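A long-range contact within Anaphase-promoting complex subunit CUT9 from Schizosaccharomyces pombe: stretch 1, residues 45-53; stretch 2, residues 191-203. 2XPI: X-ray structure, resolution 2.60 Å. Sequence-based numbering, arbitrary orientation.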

# COMPACT_ATOMS: atom_id res chain seq x y z
N ASN A 45 -24.96 9.09 19.02
CA ASN A 45 -24.74 8.46 17.71
C ASN A 45 -23.35 8.78 17.14
O ASN A 45 -22.46 7.91 17.08
CB ASN A 45 -25.83 8.89 16.71
CG ASN A 45 -26.05 7.86 15.59
OD1 ASN A 45 -25.31 6.88 15.46
ND2 ASN A 45 -27.10 8.08 14.79
N SER A 46 -23.16 10.03 16.73
CA SER A 46 -21.85 10.50 16.33
C SER A 46 -21.04 10.80 17.59
O SER A 46 -19.88 11.19 17.52
CB SER A 46 -21.95 11.74 15.45
OG SER A 46 -22.32 12.87 16.22
N GLN A 47 -21.68 10.62 18.74
CA GLN A 47 -21.02 10.80 20.02
C GLN A 47 -20.27 9.54 20.40
O GLN A 47 -19.54 9.53 21.38
CB GLN A 47 -22.05 11.11 21.11
CG GLN A 47 -22.87 12.36 20.87
CD GLN A 47 -22.00 13.52 20.46
OE1 GLN A 47 -21.23 14.05 21.26
NE2 GLN A 47 -22.09 13.91 19.19
N LEU A 48 -20.46 8.47 19.65
CA LEU A 48 -19.74 7.25 19.96
C LEU A 48 -18.65 6.94 18.91
O LEU A 48 -18.51 7.65 17.92
CB LEU A 48 -20.71 6.07 20.13
CG LEU A 48 -21.81 6.17 21.23
CD1 LEU A 48 -22.77 4.99 21.15
CD2 LEU A 48 -21.21 6.30 22.63
N SER A 49 -17.90 5.87 19.15
CA SER A 49 -16.83 5.45 18.24
C SER A 49 -17.09 4.03 17.75
O SER A 49 -18.18 3.51 17.91
CB SER A 49 -15.47 5.50 18.95
OG SER A 49 -15.42 4.55 20.00
N THR A 50 -16.09 3.41 17.15
CA THR A 50 -16.30 2.06 16.66
C THR A 50 -16.39 1.04 17.79
O THR A 50 -17.01 0.01 17.64
CB THR A 50 -15.24 1.64 15.64
OG1 THR A 50 -13.94 1.73 16.25
CG2 THR A 50 -15.30 2.57 14.45
N LEU A 51 -15.79 1.34 18.93
CA LEU A 51 -15.89 0.45 20.08
C LEU A 51 -17.33 -0.01 20.29
O LEU A 51 -17.55 -1.17 20.62
CB LEU A 51 -15.35 1.13 21.34
CG LEU A 51 -13.86 1.48 21.26
CD1 LEU A 51 -13.34 1.97 22.62
CD2 LEU A 51 -13.07 0.27 20.77
N THR A 52 -18.29 0.88 20.08
CA THR A 52 -19.71 0.55 20.22
C THR A 52 -20.22 -0.52 19.22
O THR A 52 -21.13 -1.27 19.53
CB THR A 52 -20.59 1.82 20.12
OG1 THR A 52 -20.58 2.51 21.37
CG2 THR A 52 -22.02 1.46 19.80
N ILE A 53 -19.60 -0.58 18.05
CA ILE A 53 -19.93 -1.54 17.00
C ILE A 53 -19.04 -2.78 17.03
O ILE A 53 -19.14 -3.63 16.17
CB ILE A 53 -19.63 -0.98 15.59
CG1 ILE A 53 -20.19 0.41 15.36
CG2 ILE A 53 -20.19 -1.88 14.51
CD1 ILE A 53 -19.80 0.90 13.99
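Stretch 2 (191-203) MQDGGIKLEASMC

The contact between residues 45-53 and 191-203 of CUT9 is a polar docking of a turn and loop against another loop and the start of the helix that follows it, in which the carbonyls of the turn receive the first amides of the helix while one aspartate accepts three donors from the residues after the turn. It illustrates a general principle: the opening amides of a helix have no preceding turn to bond to, and acceptors from a distant part of the chain can serve them instead.

Stretch 1 begins with a type I beta turn from Asn45 to Leu48, closed by a weak bond from Leu48 N to Asn45 O, and extends at Leu48 and Ser49 before residues 50-52 adopt helical backbone angles. Stretch 2 runs as loop from Met191 to Lys197, the N-cap residue, and enters a helix at Leu198 that continues past Cys203. The two chains pass in opposite senses where they meet: Leu48 lies beside Lys197, with CA atoms 4.9 Å apart, and Ser46 beside Leu198, at 5.0 Å between CA atoms, while the later Ser49 and Thr52 reach back to Asp193.

At the helix start, Leu198 N donates to Leu48 O at 2.9 Å and Glu199 N to Ser46 O at 2.8 Å. Between these carbonyls, Gln47 directs its CA-to-CB bond away from stretch 2, yet its chi angles, all near -60°, bring the amide back. Gln47 NE2 donates to Glu199 OE1 at 2.8 Å, and Lys197 NZ reaches Gln47 OE1 at 3.3 Å, so the amide group uses both its donor and its acceptor across the contact.

Asp193 organizes the other end. Its CA-to-CB bond points toward stretch 1, and with chi1 in the p well its carboxylate accepts Ser49 N at OD2 (2.8 Å), Ser49 OG at OD1 (2.8 Å) and Thr52 OG1 at OD2 (3.0 Å). Gly195 N also donates to Asp193 OD1, at 2.8 Å, tying the local bend of stretch 2 to the same group.

Close packing accompanies this network. Ser49 OG lies 3.2 Å from Gly195 CA; a beta carbon on Gly195 would fall about 2.1 Å from that oxygen, a clash that its absence avoids. The CA-to-CB bond of Leu51 points toward stretch 2, and CD1 lies 3.3 Å from Gly195 N and 3.5 Å from Gly194 C, so an apolar side chain covers the glycine backbone. Nearer the helix, Ser49 CA packs 4.0 Å from Leu198 CG. Together the two stretches bury 716 Å², counting both sides.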

# COMPACT_ATOMS: atom_id res chain seq x y z
N MET A 191 -23.23 8.73 25.30
CA MET A 191 -22.30 9.63 25.98
C MET A 191 -20.81 9.38 25.64
O MET A 191 -20.22 10.18 24.90
CB MET A 191 -22.53 9.62 27.51
CG MET A 191 -22.31 8.27 28.21
SD MET A 191 -23.52 7.01 27.78
CE MET A 191 -25.05 7.85 28.17
N GLN A 192 -20.22 8.30 26.16
CA GLN A 192 -18.81 7.96 25.93
C GLN A 192 -18.50 6.45 26.05
O GLN A 192 -18.83 5.83 27.06
CB GLN A 192 -17.89 8.74 26.88
CG GLN A 192 -17.56 10.17 26.45
CD GLN A 192 -16.62 10.88 27.42
OE1 GLN A 192 -15.82 10.25 28.13
NE2 GLN A 192 -16.71 12.21 27.46
N ASP A 193 -17.84 5.88 25.05
CA ASP A 193 -17.53 4.44 25.03
C ASP A 193 -16.04 4.07 25.14
O ASP A 193 -15.70 2.89 25.25
CB ASP A 193 -18.10 3.80 23.77
CG ASP A 193 -17.45 4.32 22.50
OD1 ASP A 193 -16.33 4.87 22.58
OD2 ASP A 193 -18.07 4.18 21.42
N GLY A 194 -15.14 5.05 25.10
CA GLY A 194 -13.73 4.79 25.28
C GLY A 194 -12.89 5.15 24.07
O GLY A 194 -11.68 5.30 24.17
N GLY A 195 -13.55 5.27 22.91
CA GLY A 195 -12.89 5.65 21.67
C GLY A 195 -13.08 7.11 21.32
O GLY A 195 -13.71 7.84 22.10
N ILE A 196 -12.52 7.54 20.19
CA ILE A 196 -12.66 8.91 19.67
C ILE A 196 -14.09 9.13 19.18
O ILE A 196 -14.60 8.33 18.40
CB ILE A 196 -11.78 9.16 18.42
CG1 ILE A 196 -10.40 8.51 18.52
CG2 ILE A 196 -11.74 10.66 18.09
CD1 ILE A 196 -9.70 8.77 19.75
N LYS A 197 -14.74 10.22 19.59
CA LYS A 197 -16.11 10.45 19.14
C LYS A 197 -16.10 10.59 17.64
O LYS A 197 -15.32 11.35 17.12
CB LYS A 197 -16.69 11.71 19.76
CG LYS A 197 -16.82 11.67 21.26
CD LYS A 197 -17.74 12.75 21.73
CE LYS A 197 -17.93 12.68 23.23
NZ LYS A 197 -19.09 13.51 23.68
N LEU A 198 -16.95 9.85 16.95
CA LEU A 198 -16.97 9.93 15.50
C LEU A 198 -17.21 11.37 15.03
O LEU A 198 -16.77 11.77 13.94
CB LEU A 198 -17.99 8.95 14.91
CG LEU A 198 -17.52 7.49 14.85
CD1 LEU A 198 -18.66 6.55 14.45
CD2 LEU A 198 -16.34 7.33 13.89
N GLU A 199 -17.88 12.17 15.86
CA GLU A 199 -18.01 13.59 15.55
C GLU A 199 -16.63 14.24 15.40
O GLU A 199 -16.41 15.05 14.50
CB GLU A 199 -18.81 14.31 16.64
CG GLU A 199 -18.98 15.81 16.35
CD GLU A 199 -19.72 16.55 17.45
OE1 GLU A 199 -20.21 15.89 18.40
OE2 GLU A 199 -19.82 17.79 17.36
N ALA A 200 -15.69 13.89 16.28
CA ALA A 200 -14.35 14.45 16.19
C ALA A 200 -13.72 14.03 14.88
O ALA A 200 -13.25 14.86 14.09
CB ALA A 200 -13.53 14.01 17.32
N SER A 201 -13.72 12.72 14.64
CA SER A 201 -13.06 12.13 13.48
C SER A 201 -13.53 12.71 12.16
O SER A 201 -12.75 12.83 11.21
CB SER A 201 -13.25 10.61 13.49
OG SER A 201 -12.66 10.04 14.65
N MET A 202 -14.80 13.07 12.08
CA MET A 202 -15.29 13.66 10.84
C MET A 202 -14.85 15.13 10.64
O MET A 202 -14.69 15.59 9.50
CB MET A 202 -16.81 13.48 10.73
CG MET A 202 -17.24 12.02 10.60
SD MET A 202 -18.97 11.82 10.13
CE MET A 202 -19.83 11.97 11.68
N CYS A 203 -14.64 15.87 11.73
CA CYS A 203 -14.08 17.23 11.63
C CYS A 203 -12.63 17.13 11.21
O CYS A 203 -12.13 18.01 10.51
CB CYS A 203 -14.13 17.98 12.97
SG CYS A 203 -15.75 18.56 13.51